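Local coordinates for endonuclease V isoform X2 (Ciona intestinalis, PDB 6OZI) that hydrolyses inosine-containing nucleic acid in a metal-dependent reaction, cutting the strand at the second phosphodiester 3' to the inosine, at a contact of chain A with DNA. Numbering follows the deposited sequence.

Sites 1, 2 and 4 follow one DNA strand, chain B, from the unpaired inosine to the paired nucleotides downstream, whereas site 3 holds a different strand, chain C. Sites 2 and 4 are nearly one surface: the centres of their C-alpha atoms lie about 4 Å apart, and they share Ser44 of strand 37-45 and Leu240 of helix 227-243. Site 1 is about 19 Å from each of them by the same measure. Sites 1 and 3 are about 21 Å apart. Site 1 takes the unpaired inosine together with its phosphate, while sites 2, 3 and 4 mostly hold the backbone of paired DNA, which probably sets the strand in register for cleavage.

Site 1: a contact of chain A with DNA. Residues 81, 83-85, 117-118, 122, 146, 148. With nucleotides of chain B.
Tyr81 and Ser84 meet DI5 of chain B with direct hydrogen bonds. With CG anti to the backbone N (chi1 172°), Tyr81 sends its hydroxyl OH to OP2 of the DI5 phosphate at 2.7 Å, and OP2 lies in the ring plane at its edge. The backbone N of Ser84 donates almost straight (174° at the hydrogen) to the Hoogsteen-edge N7, 2.8 Å away. Across the base, the backbone N of Asn118 reaches N3 at 2.9 Å, a further hydrogen bond. His122 NE2 donates to Ser84 O at 3.0 Å, which probably steadies the loop.

Ile148 CD1, 3.8 Å from C8, and His122 CD2 pack over one face of the base and limit its tilt, while the Tyr81 hydroxyl stands on the opposite side. A water held by the hydroxyls of Ser83 and Ser84 bridges to O2 of unpaired DC4. A phenylalanine in place of Tyr81 would probably leave OP2 without this donor and let the inosine phosphate shift. Tyr85 N lies 3.2 Å from O6, but its N-H points away. Tyr81 and Ser83 belong to the loop that corresponds to the family's wedge. The pocket thus recognises a purine and seats the flipped-out inosine, probably contributing to inosine specificity.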
loop_
_atom_site.group_PDB
_atom_site.type_symbol
_atom_site.label_atom_id
_atom_site.label_comp_id
_atom_site.label_asym_id
_atom_site.label_seq_id
_atom_site.Cartn_x
_atom_site.Cartn_y
_atom_site.Cartn_z
ATOM N N TYR A 81 17.882 -3.227 11.897
ATOM C CA TYR A 81 18.508 -2.708 10.691
ATOM C C TYR A 81 19.433 -1.555 11.046
ATOM O O TYR A 81 19.042 -0.620 11.753
ATOM C CB TYR A 81 17.472 -2.230 9.678
ATOM C CG TYR A 81 18.111 -1.516 8.500
ATOM C CD1 TYR A 81 18.755 -2.233 7.498
ATOM C CD2 TYR A 81 18.095 -0.125 8.408
ATOM C CE1 TYR A 81 19.347 -1.592 6.429
ATOM C CE2 TYR A 81 18.692 0.530 7.344
ATOM C CZ TYR A 81 19.316 -0.211 6.351
ATOM O OH TYR A 81 19.908 0.426 5.278
ATOM N N SER A 83 22.371 0.586 8.615
ATOM C CA SER A 83 23.000 0.635 7.302
ATOM C C SER A 83 24.476 0.277 7.423
ATOM O O SER A 83 25.143 0.648 8.394
ATOM C CB SER A 83 22.830 2.013 6.657
ATOM O OG SER A 83 23.455 3.020 7.425
ATOM N N SER A 84 24.970 -0.464 6.435
ATOM C CA SER A 84 26.292 -1.081 6.334
ATOM C C SER A 84 26.380 -2.384 7.126
ATOM O O SER A 84 27.424 -3.054 7.048
ATOM C CB SER A 84 27.436 -0.153 6.777
ATOM O OG SER A 84 27.539 0.963 5.914
ATOM N N TYR A 85 25.319 -2.804 7.833
ATOM C CA TYR A 85 25.348 -4.012 8.657
ATOM C C TYR A 85 24.113 -4.888 8.446
ATOM O O TYR A 85 23.743 -5.666 9.332
ATOM C CB TYR A 85 25.498 -3.648 10.135
ATOM C CG TYR A 85 26.714 -2.794 10.392
ATOM C CD1 TYR A 85 27.969 -3.366 10.527
ATOM C CD2 TYR A 85 26.611 -1.407 10.474
ATOM C CE1 TYR A 85 29.091 -2.581 10.745
ATOM C CE2 TYR A 85 27.730 -0.612 10.692
ATOM C CZ TYR A 85 28.961 -1.202 10.821
ATOM O OH TYR A 85 30.075 -0.428 11.039
ATOM N N GLY A 117 19.389 -4.835 -1.548
ATOM C CA GLY A 117 20.512 -4.073 -1.070
ATOM C C GLY A 117 21.729 -4.255 -1.949
ATOM O O GLY A 117 21.653 -4.716 -3.091
ATOM N N ASN A 118 22.877 -3.912 -1.385
ATOM C CA ASN A 118 24.118 -3.820 -2.132
ATOM C C ASN A 118 24.990 -5.053 -1.938
ATOM O O ASN A 118 24.867 -5.789 -0.954
ATOM C CB ASN A 118 24.887 -2.573 -1.701
ATOM C CG ASN A 118 24.048 -1.329 -1.803
ATOM O OD1 ASN A 118 23.383 -1.113 -2.814
ATOM N ND2 ASN A 118 24.048 -0.512 -0.751
ATOM N N HIS A 122 29.599 -0.854 -1.126
ATOM C CA HIS A 122 29.576 -0.861 0.329
ATOM C C HIS A 122 30.861 -0.227 0.838
ATOM O O HIS A 122 31.906 -0.323 0.189
ATOM C CB HIS A 122 29.423 -2.296 0.834
ATOM C CG HIS A 122 29.343 -2.429 2.321
ATOM N ND1 HIS A 122 30.457 -2.610 3.114
ATOM C CD2 HIS A 122 28.277 -2.480 3.155
ATOM C CE1 HIS A 122 30.083 -2.727 4.376
ATOM N NE2 HIS A 122 28.766 -2.655 4.428
ATOM N N SER A 146 17.144 2.176 -3.204
ATOM C CA SER A 146 17.603 3.519 -2.905
ATOM C C SER A 146 19.125 3.503 -2.848
ATOM O O SER A 146 19.755 2.456 -2.680
ATOM C CB SER A 146 17.009 4.043 -1.586
ATOM O OG SER A 146 17.356 3.184 -0.512
ATOM N N ILE A 148 22.785 4.178 -1.445
ATOM C CA ILE A 148 23.553 4.418 -0.234
ATOM C C ILE A 148 24.590 5.496 -0.524
ATOM O O ILE A 148 25.208 5.516 -1.599
ATOM C CB ILE A 148 24.197 3.118 0.284
ATOM C CG1 ILE A 148 24.726 3.340 1.706
ATOM C CG2 ILE A 148 25.312 2.626 -0.659
ATOM C CD1 ILE A 148 25.038 2.082 2.450
ATOM P P DC B 4 20.682 9.720 4.537
ATOM O OP1 DC B 4 20.719 11.025 3.846
ATOM O OP2 DC B 4 19.380 9.059 4.796
ATOM O "O5'" DC B 4 21.624 8.710 3.744
ATOM C "C5'" DC B 4 21.082 7.818 2.799
ATOM C "C4'" DC B 4 21.823 6.497 2.852
ATOM O "O4'" DC B 4 23.253 6.755 2.883
ATOM C "C3'" DC B 4 21.515 5.649 4.092
ATOM O "O3'" DC B 4 21.476 4.280 3.749
ATOM C "C2'" DC B 4 22.674 5.960 5.027
ATOM C "C1'" DC B 4 23.815 6.163 4.042
ATOM N N1 DC B 4 24.893 7.045 4.570
ATOM C C2 DC B 4 26.092 6.466 4.995
ATOM O O2 DC B 4 26.227 5.237 4.909
ATOM N N3 DC B 4 27.073 7.268 5.488
ATOM C C4 DC B 4 26.881 8.585 5.561
ATOM N N4 DC B 4 27.877 9.336 6.047
ATOM C C5 DC B 4 25.660 9.193 5.132
ATOM C C6 DC B 4 24.702 8.392 4.654
ATOM P P DI B 5 20.057 3.546 3.609
ATOM O OP1 DI B 5 19.104 4.555 3.030
ATOM O OP2 DI B 5 19.605 3.053 4.962
ATOM O "O5'" DI B 5 20.317 2.311 2.548
ATOM C "C5'" DI B 5 20.228 2.531 1.163
ATOM C "C4'" DI B 5 20.134 1.198 0.442
ATOM O "O4'" DI B 5 21.509 0.388 0.720
ATOM C "C3'" DI B 5 19.137 0.457 0.887
ATOM O "O3'" DI B 5 18.477 -0.304 -0.223
ATOM C "C2'" DI B 5 19.761 -0.567 1.867
ATOM C "C1'" DI B 5 21.205 -0.725 1.349
ATOM N N9 DI B 5 22.091 -0.943 2.503
ATOM C C8 DI B 5 22.395 -0.315 3.650
ATOM N N7 DI B 5 23.300 -1.087 4.290
ATOM C C5 DI B 5 23.537 -2.159 3.551
ATOM C C6 DI B 5 24.454 -3.363 3.759
ATOM O O6 DI B 5 25.119 -3.465 4.732
ATOM N N1 DI B 5 24.498 -4.386 2.774
ATOM C C2 DI B 5 23.689 -4.289 1.595
ATOM N N3 DI B 5 22.816 -3.144 1.406
ATOM C C4 DI B 5 22.775 -2.075 2.433
HETATM O O HOH W 1 25.951 3.183 6.231
#

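Site 2: a contact of chain A with DNA. Residues 44, 233, 237, 240. With nucleotides of chain B.
Ser44 and Arg237 approach the phosphate of DA8 of chain B at different oxygens. Ser44, at the end of strand 37-45, holds OG anti to its backbone N (chi1 180°) and donates to OP1 across a very short 2.4 Å. Arg237 comes from helix 227-243; its chain is bent at chi3 (-49°), which turns the guanidinium back along the helix toward the Asn233 amide, with NE left on the DA8 side, 3.5 Å from OP2 in a long salt bridge.

Asn233, an engineered residue that replaces the natural aspartate, sits one helical turn before Arg237, and its amide tip points toward the same water as the guanidinium. Asn233 ND2 lies 2.9 Å from this water, and Arg237 NH2 is 2.8 Å from it; the water in turn reaches OP2 of DA8. The amide also faces the DT7 phosphate, the one expected to be cut, with ND2 3.5 Å from OP1, a contact rather than a bond.

An alanine in place of Ser44 would probably leave OP1 without its hydroxyl donor and the phosphate freer to turn. This phosphate clamp lies at the edge of the active centre, where the natural aspartate is a probable metal-binding carboxylate that the engineered asparagine lacks, and it probably positions the backbone downstream of the inosine for cleavage.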
loop_
_atom_site.group_PDB
_atom_site.type_symbol
_atom_site.label_atom_id
_atom_site.label_comp_id
_atom_site.label_asym_id
_atom_site.label_seq_id
_atom_site.Cartn_x
_atom_site.Cartn_y
_atom_site.Cartn_z
ATOM N N SER A 44 10.400 -9.765 6.304
ATOM C CA SER A 44 9.410 -8.831 6.804
ATOM C C SER A 44 9.471 -8.836 8.328
ATOM O O SER A 44 9.771 -9.861 8.943
ATOM C CB SER A 44 8.015 -9.227 6.319
ATOM O OG SER A 44 7.020 -8.341 6.793
ATOM N N ASN A 233 9.562 -10.379 -1.244
ATOM C CA ASN A 233 9.043 -9.297 -0.412
ATOM C C ASN A 233 7.544 -9.460 -0.168
ATOM O O ASN A 233 7.070 -9.361 0.978
ATOM C CB ASN A 233 9.366 -7.957 -1.083
ATOM C CG ASN A 233 8.799 -6.759 -0.335
ATOM O OD1 ASN A 233 7.914 -6.065 -0.839
ATOM N ND2 ASN A 233 9.297 -6.518 0.877
ATOM N N ARG A 237 5.883 -10.420 3.571
ATOM C CA ARG A 237 5.026 -9.414 4.207
ATOM C C ARG A 237 3.637 -9.970 4.497
ATOM O O ARG A 237 3.087 -9.769 5.590
ATOM C CB ARG A 237 4.884 -8.187 3.308
ATOM C CG ARG A 237 4.017 -7.101 3.936
ATOM C CD ARG A 237 3.626 -5.998 2.952
ATOM N NE ARG A 237 4.732 -5.452 2.178
ATOM C CZ ARG A 237 4.839 -5.613 0.858
ATOM N NH1 ARG A 237 3.901 -6.287 0.193
ATOM N NH2 ARG A 237 5.868 -5.091 0.197
ATOM N N LEU A 240 3.640 -12.276 7.365
ATOM C CA LEU A 240 3.804 -11.537 8.616
ATOM C C LEU A 240 2.486 -10.908 9.061
ATOM O O LEU A 240 2.101 -11.006 10.233
ATOM C CB LEU A 240 4.882 -10.461 8.479
ATOM C CG LEU A 240 4.975 -9.621 9.759
ATOM C CD1 LEU A 240 5.814 -10.310 10.821
ATOM C CD2 LEU A 240 5.507 -8.250 9.477
ATOM P P DT B 7 13.169 -4.564 1.459
ATOM O OP1 DT B 7 12.716 -5.792 0.781
ATOM O OP2 DT B 7 13.070 -3.270 0.747
ATOM O "O5'" DT B 7 12.417 -4.406 2.862
ATOM C "C5'" DT B 7 12.277 -5.511 3.749
ATOM C "C4'" DT B 7 11.539 -5.078 5.002
ATOM O "O4'" DT B 7 12.146 -3.852 5.506
ATOM C "C3'" DT B 7 10.053 -4.761 4.784
ATOM O "O3'" DT B 7 9.298 -5.149 5.905
ATOM C "C2'" DT B 7 10.053 -3.250 4.623
ATOM C "C1'" DT B 7 11.163 -2.843 5.586
ATOM N N1 DT B 7 11.752 -1.523 5.237
ATOM C C2 DT B 7 11.608 -0.480 6.122
ATOM O O2 DT B 7 11.066 -0.598 7.205
ATOM N N3 DT B 7 12.147 0.708 5.704
ATOM C C4 DT B 7 12.782 0.961 4.499
ATOM O O4 DT B 7 13.226 2.068 4.210
ATOM C C5 DT B 7 12.886 -0.172 3.603
ATOM C C7 DT B 7 13.561 -0.016 2.269
ATOM C C6 DT B 7 12.361 -1.347 4.007
ATOM P P DA B 8 7.709 -4.888 5.953
ATOM O OP1 DA B 8 7.133 -5.939 6.814
ATOM O OP2 DA B 8 7.196 -4.717 4.574
ATOM O "O5'" DA B 8 7.569 -3.493 6.726
ATOM C "C5'" DA B 8 7.999 -3.392 8.088
ATOM C "C4'" DA B 8 7.242 -2.303 8.839
ATOM O "O4'" DA B 8 7.797 -1.007 8.527
ATOM C "C3'" DA B 8 5.756 -2.193 8.533
ATOM O "O3'" DA B 8 5.093 -1.713 9.678
ATOM C "C2'" DA B 8 5.714 -1.176 7.395
ATOM C "C1'" DA B 8 6.896 -0.267 7.724
ATOM N N9 DA B 8 7.635 0.196 6.554
ATOM C C8 DA B 8 8.035 -0.541 5.479
ATOM N N7 DA B 8 8.713 0.147 4.589
ATOM C C5 DA B 8 8.764 1.424 5.124
ATOM C C6 DA B 8 9.335 2.635 4.666
ATOM N N6 DA B 8 10.000 2.758 3.506
ATOM N N1 DA B 8 9.202 3.719 5.455
ATOM C C2 DA B 8 8.540 3.598 6.609
ATOM N N3 DA B 8 7.955 2.527 7.134
ATOM C C4 DA B 8 8.106 1.465 6.337
HETATM O O HOH W 2 7.753 -4.466 2.207
#

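Site 3: a contact of chain A with DNA. Residues 195-198, 224. With nucleotides of chain C.
The successive backbone amides of Glu197 and Lys198 both reach OP1 of the DG13 phosphate in chain C, Glu197 the straighter and Lys198 at a slant, following a left-handed backbone turn at Lys195 (phi 59°, psi 26°). Glu197 N donates to OP1 of DG13 at 2.8 Å. Lys198 N donates to OP1 of DG13 at 2.9 Å, and two N-H groups thus grip one phosphate oxygen in this DNA-backbone site of the endonuclease V family. A third amide, Arg224 N, takes OP1 of the preceding DA12 phosphate at 2.9 Å, close ahead of helix 227-243.

Among the side chains, Val196 reaches between the two phosphates: its CG2 branch packs 3.7 Å from C5' of DA12, while CG1 faces the DG13 phosphate. Arg224 is extended from CG to NE, with CG anti to the backbone N (chi1 -177°), and this carries the guanidinium past DA12 toward DG13. There NE forms a long salt bridge to OP2 of DG13 at 4.0 Å. The same NE donates to Lys198 O at 3.1 Å; the oxygen lies in the guanidinium plane, but NE stands above the carbonyl plane. Lys198 CD rests over one face of the guanidinium, offset toward its rim.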
loop_
_atom_site.group_PDB
_atom_site.type_symbol
_atom_site.label_atom_id
_atom_site.label_comp_id
_atom_site.label_asym_id
_atom_site.label_seq_id
_atom_site.Cartn_x
_atom_site.Cartn_y
_atom_site.Cartn_z
ATOM N N LYS A 195 7.807 2.794 -18.307
ATOM C CA LYS A 195 7.012 3.710 -17.483
ATOM C C LYS A 195 7.668 3.968 -16.125
ATOM O O LYS A 195 6.987 4.271 -15.140
ATOM C CB LYS A 195 5.589 3.162 -17.300
ATOM C CG LYS A 195 4.911 2.819 -18.616
ATOM C CD LYS A 195 3.509 2.257 -18.443
ATOM C CE LYS A 195 2.905 1.942 -19.814
ATOM N NZ LYS A 195 1.420 1.738 -19.794
ATOM N N VAL A 196 8.992 3.837 -16.058
ATOM C CA VAL A 196 9.763 4.040 -14.839
ATOM C C VAL A 196 10.827 5.098 -15.097
ATOM O O VAL A 196 11.506 5.064 -16.130
ATOM C CB VAL A 196 10.406 2.716 -14.372
ATOM C CG1 VAL A 196 11.475 2.964 -13.312
ATOM C CG2 VAL A 196 9.343 1.772 -13.849
ATOM N N GLU A 197 10.984 6.033 -14.156
ATOM C CA GLU A 197 12.079 6.993 -14.213
ATOM C C GLU A 197 13.074 6.858 -13.073
ATOM O O GLU A 197 14.178 7.409 -13.177
ATOM C CB GLU A 197 11.546 8.435 -14.216
ATOM C CG GLU A 197 10.788 8.826 -15.469
ATOM C CD GLU A 197 10.341 10.272 -15.440
ATOM O OE1 GLU A 197 11.104 11.126 -14.938
ATOM O OE2 GLU A 197 9.222 10.560 -15.913
ATOM N N LYS A 198 12.720 6.155 -11.997
ATOM C CA LYS A 198 13.592 6.031 -10.840
ATOM C C LYS A 198 14.522 4.837 -11.016
ATOM O O LYS A 198 14.043 3.698 -11.106
ATOM C CB LYS A 198 12.763 5.883 -9.575
ATOM C CG LYS A 198 13.492 6.203 -8.290
ATOM C CD LYS A 198 12.510 6.293 -7.120
ATOM C CE LYS A 198 13.232 6.385 -5.777
ATOM N NZ LYS A 198 13.919 7.699 -5.592
ATOM N N ARG A 224 9.540 -2.207 -12.137
ATOM C CA ARG A 224 10.779 -1.662 -11.588
ATOM C C ARG A 224 11.480 -2.667 -10.678
ATOM O O ARG A 224 12.701 -2.848 -10.757
ATOM C CB ARG A 224 10.502 -0.361 -10.828
ATOM C CG ARG A 224 11.758 0.314 -10.282
ATOM C CD ARG A 224 11.421 1.568 -9.474
ATOM N NE ARG A 224 12.604 2.181 -8.870
ATOM C CZ ARG A 224 12.891 2.157 -7.569
ATOM N NH1 ARG A 224 12.081 1.556 -6.716
ATOM N NH2 ARG A 224 13.992 2.742 -7.117
ATOM P P DA C 12 6.548 -0.099 -11.296
ATOM O OP1 DA C 12 7.382 -0.300 -12.502
ATOM O OP2 DA C 12 6.979 -0.632 -9.981
ATOM O "O5'" DA C 12 6.255 1.461 -11.112
ATOM C "C5'" DA C 12 6.068 2.283 -12.254
ATOM C "C4'" DA C 12 5.685 3.684 -11.838
ATOM O "O4'" DA C 12 4.389 3.643 -11.210
ATOM C "C3'" DA C 12 6.611 4.325 -10.817
ATOM O "O3'" DA C 12 7.623 5.066 -11.486
ATOM C "C2'" DA C 12 5.672 5.247 -10.046
ATOM C "C1'" DA C 12 4.362 4.479 -10.073
ATOM N N9 DA C 12 4.153 3.656 -8.888
ATOM C C8 DA C 12 4.637 2.401 -8.650
ATOM N N7 DA C 12 4.283 1.908 -7.485
ATOM C C5 DA C 12 3.525 2.915 -6.920
ATOM C C6 DA C 12 2.861 3.023 -5.688
ATOM N N6 DA C 12 2.849 2.057 -4.768
ATOM N N1 DA C 12 2.200 4.165 -5.442
ATOM C C2 DA C 12 2.209 5.130 -6.374
ATOM N N3 DA C 12 2.796 5.148 -7.558
ATOM C C4 DA C 12 3.441 4.000 -7.775
ATOM P P DG C 13 8.958 5.501 -10.707
ATOM O OP1 DG C 13 9.832 6.250 -11.632
ATOM O OP2 DG C 13 9.456 4.313 -9.985
ATOM O "O5'" DG C 13 8.454 6.520 -9.602
ATOM C "C5'" DG C 13 8.009 7.805 -9.972
ATOM C "C4'" DG C 13 7.581 8.562 -8.740
ATOM O "O4'" DG C 13 6.571 7.804 -8.042
ATOM C "C3'" DG C 13 8.705 8.772 -7.726
ATOM O "O3'" DG C 13 9.081 10.123 -7.697
ATOM C "C2'" DG C 13 8.112 8.334 -6.383
ATOM C "C1'" DG C 13 6.636 8.163 -6.696
ATOM N N9 DG C 13 6.015 7.138 -5.876
ATOM C C8 DG C 13 6.189 5.776 -5.952
ATOM N N7 DG C 13 5.514 5.118 -5.043
ATOM C C5 DG C 13 4.863 6.115 -4.324
ATOM C C6 DG C 13 3.993 6.026 -3.213
ATOM O O6 DG C 13 3.598 5.008 -2.622
ATOM N N1 DG C 13 3.565 7.285 -2.794
ATOM C C2 DG C 13 3.937 8.475 -3.372
ATOM N N2 DG C 13 3.428 9.589 -2.835
ATOM N N3 DG C 13 4.754 8.569 -4.404
ATOM C C4 DG C 13 5.176 7.358 -4.824
#

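Site 4: a contact of chain A with DNA. Residues 43-45, 47, 240-241. With nucleotides of chain B.
Tyr45 places CG in the crowded position between its backbone N and carbonyl carbon (chi1 69°), which swings the ring across the sugars of DT7 and DA8 of chain B. Lys47 instead runs out extended beyond CG along the DA8 sugar, and Lys241 is bent at chi2 (67°) and chi4 (65°) to curl its tip toward the DT9 phosphate.

The Tyr45 hydroxyl OH donates to O2 of DT7 at 2.8 Å, on the sugar edge of a paired base and thus in the minor groove. The ring meets two sugars in different ways: C5' of DA8 lies over one face, 3.9 Å from the ring centroid, and O4' of DT7 is at the edge in its plane. The backbone N of Tyr45 adds a weak bond to OP1 of DA8. Lys241 NZ makes a salt bridge, weak as a hydrogen bond, to OP2 of DT9 at 3.2 Å.

Since O2 of thymine and N3 of adenine are both minor-groove acceptors, this duplex-binding surface probably reads groove shape more than sequence while it holds the paired DNA downstream of the inosine. Lys47 works through water at both ends. Its backbone N is 2.6 Å from a water that reaches OP1 of DT9. Its NZ is 2.7 Å from another water. That second water lies 2.5 Å from N3 of DA8. It also sits 3.0 Å from O4', the ring oxygen of the DT9 sugar.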
loop_
_atom_site.group_PDB
_atom_site.type_symbol
_atom_site.label_atom_id
_atom_site.label_comp_id
_atom_site.label_asym_id
_atom_site.label_seq_id
_atom_site.Cartn_x
_atom_site.Cartn_y
_atom_site.Cartn_z
ATOM N N VAL A 43 13.012 -10.476 4.131
ATOM C CA VAL A 43 12.551 -10.536 5.514
ATOM C C VAL A 43 11.553 -9.414 5.748
ATOM O O VAL A 43 11.825 -8.254 5.421
ATOM C CB VAL A 43 13.717 -10.426 6.518
ATOM C CG1 VAL A 43 13.193 -10.444 7.923
ATOM C CG2 VAL A 43 14.695 -11.583 6.328
ATOM N N SER A 44 10.400 -9.765 6.304
ATOM C CA SER A 44 9.410 -8.831 6.804
ATOM C C SER A 44 9.471 -8.836 8.328
ATOM O O SER A 44 9.771 -9.861 8.943
ATOM C CB SER A 44 8.015 -9.227 6.319
ATOM O OG SER A 44 7.020 -8.341 6.793
ATOM N N TYR A 45 9.186 -7.696 8.950
ATOM C CA TYR A 45 9.267 -7.635 10.401
ATOM C C TYR A 45 8.129 -6.794 10.966
ATOM O O TYR A 45 7.594 -5.906 10.297
ATOM C CB TYR A 45 10.629 -7.091 10.863
ATOM C CG TYR A 45 10.856 -5.628 10.559
ATOM C CD1 TYR A 45 11.345 -5.218 9.322
ATOM C CD2 TYR A 45 10.592 -4.655 11.518
ATOM C CE1 TYR A 45 11.558 -3.876 9.050
ATOM C CE2 TYR A 45 10.799 -3.317 11.256
ATOM C CZ TYR A 45 11.279 -2.933 10.021
ATOM O OH TYR A 45 11.482 -1.596 9.766
ATOM N N LYS A 47 6.594 -4.097 13.653
ATOM C CA LYS A 47 6.911 -2.989 14.539
ATOM C C LYS A 47 6.128 -3.043 15.846
ATOM O O LYS A 47 6.548 -2.427 16.831
ATOM C CB LYS A 47 6.657 -1.662 13.822
ATOM C CG LYS A 47 7.781 -1.296 12.861
ATOM C CD LYS A 47 7.673 0.129 12.361
ATOM C CE LYS A 47 8.929 0.531 11.600
ATOM N NZ LYS A 47 8.982 1.997 11.337
ATOM N N LEU A 240 3.640 -12.276 7.365
ATOM C CA LEU A 240 3.804 -11.537 8.616
ATOM C C LEU A 240 2.486 -10.908 9.061
ATOM O O LEU A 240 2.101 -11.006 10.233
ATOM C CB LEU A 240 4.882 -10.461 8.479
ATOM C CG LEU A 240 4.975 -9.621 9.759
ATOM C CD1 LEU A 240 5.814 -10.310 10.821
ATOM C CD2 LEU A 240 5.507 -8.250 9.477
ATOM N N LYS A 241 1.765 -10.278 8.127
ATOM C CA LYS A 241 0.483 -9.677 8.471
ATOM C C LYS A 241 -0.538 -10.715 8.913
ATOM O O LYS A 241 -1.433 -10.394 9.703
ATOM C CB LYS A 241 -0.069 -8.869 7.296
ATOM C CG LYS A 241 0.071 -7.368 7.476
ATOM C CD LYS A 241 1.521 -6.927 7.472
ATOM C CE LYS A 241 1.627 -5.444 7.798
ATOM N NZ LYS A 241 1.161 -5.152 9.192
ATOM P P DT B 7 13.169 -4.564 1.459
ATOM O OP1 DT B 7 12.716 -5.792 0.781
ATOM O OP2 DT B 7 13.070 -3.270 0.747
ATOM O "O5'" DT B 7 12.417 -4.406 2.862
ATOM C "C5'" DT B 7 12.277 -5.511 3.749
ATOM C "C4'" DT B 7 11.539 -5.078 5.002
ATOM O "O4'" DT B 7 12.146 -3.852 5.506
ATOM C "C3'" DT B 7 10.053 -4.761 4.784
ATOM O "O3'" DT B 7 9.298 -5.149 5.905
ATOM C "C2'" DT B 7 10.053 -3.250 4.623
ATOM C "C1'" DT B 7 11.163 -2.843 5.586
ATOM N N1 DT B 7 11.752 -1.523 5.237
ATOM C C2 DT B 7 11.608 -0.480 6.122
ATOM O O2 DT B 7 11.066 -0.598 7.205
ATOM N N3 DT B 7 12.147 0.708 5.704
ATOM C C4 DT B 7 12.782 0.961 4.499
ATOM O O4 DT B 7 13.226 2.068 4.210
ATOM C C5 DT B 7 12.886 -0.172 3.603
ATOM C C7 DT B 7 13.561 -0.016 2.269
ATOM C C6 DT B 7 12.361 -1.347 4.007
ATOM P P DA B 8 7.709 -4.888 5.953
ATOM O OP1 DA B 8 7.133 -5.939 6.814
ATOM O OP2 DA B 8 7.196 -4.717 4.574
ATOM O "O5'" DA B 8 7.569 -3.493 6.726
ATOM C "C5'" DA B 8 7.999 -3.392 8.088
ATOM C "C4'" DA B 8 7.242 -2.303 8.839
ATOM O "O4'" DA B 8 7.797 -1.007 8.527
ATOM C "C3'" DA B 8 5.756 -2.193 8.533
ATOM O "O3'" DA B 8 5.093 -1.713 9.678
ATOM C "C2'" DA B 8 5.714 -1.176 7.395
ATOM C "C1'" DA B 8 6.896 -0.267 7.724
ATOM N N9 DA B 8 7.635 0.196 6.554
ATOM C C8 DA B 8 8.035 -0.541 5.479
ATOM N N7 DA B 8 8.713 0.147 4.589
ATOM C C5 DA B 8 8.764 1.424 5.124
ATOM C C6 DA B 8 9.335 2.635 4.666
ATOM N N6 DA B 8 10.000 2.758 3.506
ATOM N N1 DA B 8 9.202 3.719 5.455
ATOM C C2 DA B 8 8.540 3.598 6.609
ATOM N N3 DA B 8 7.955 2.527 7.134
ATOM C C4 DA B 8 8.106 1.465 6.337
ATOM P P DT B 9 3.492 -1.659 9.733
ATOM O OP1 DT B 9 3.114 -1.914 11.137
ATOM O OP2 DT B 9 2.963 -2.508 8.639
ATOM O "O5'" DT B 9 3.153 -0.148 9.362
ATOM C "C5'" DT B 9 3.687 0.898 10.139
ATOM C "C4'" DT B 9 3.426 2.235 9.481
ATOM O "O4'" DT B 9 4.346 2.431 8.400
ATOM C "C3'" DT B 9 2.025 2.409 8.881
ATOM O "O3'" DT B 9 1.333 3.399 9.624
ATOM C "C2'" DT B 9 2.282 2.840 7.417
ATOM C "C1'" DT B 9 3.740 3.276 7.467
ATOM N N1 DT B 9 4.492 3.155 6.184
ATOM C C2 DT B 9 5.140 4.263 5.698
ATOM O O2 DT B 9 5.103 5.355 6.249
ATOM N N3 DT B 9 5.821 4.062 4.529
ATOM C C4 DT B 9 5.929 2.882 3.818
ATOM O O4 DT B 9 6.571 2.804 2.775
ATOM C C5 DT B 9 5.237 1.750 4.390
ATOM C C7 DT B 9 5.280 0.421 3.702
ATOM C C6 DT B 9 4.569 1.935 5.540
HETATM O O HOH W 3 7.083 2.714 9.520
HETATM O O HOH W 4 4.419 -3.842 12.297
#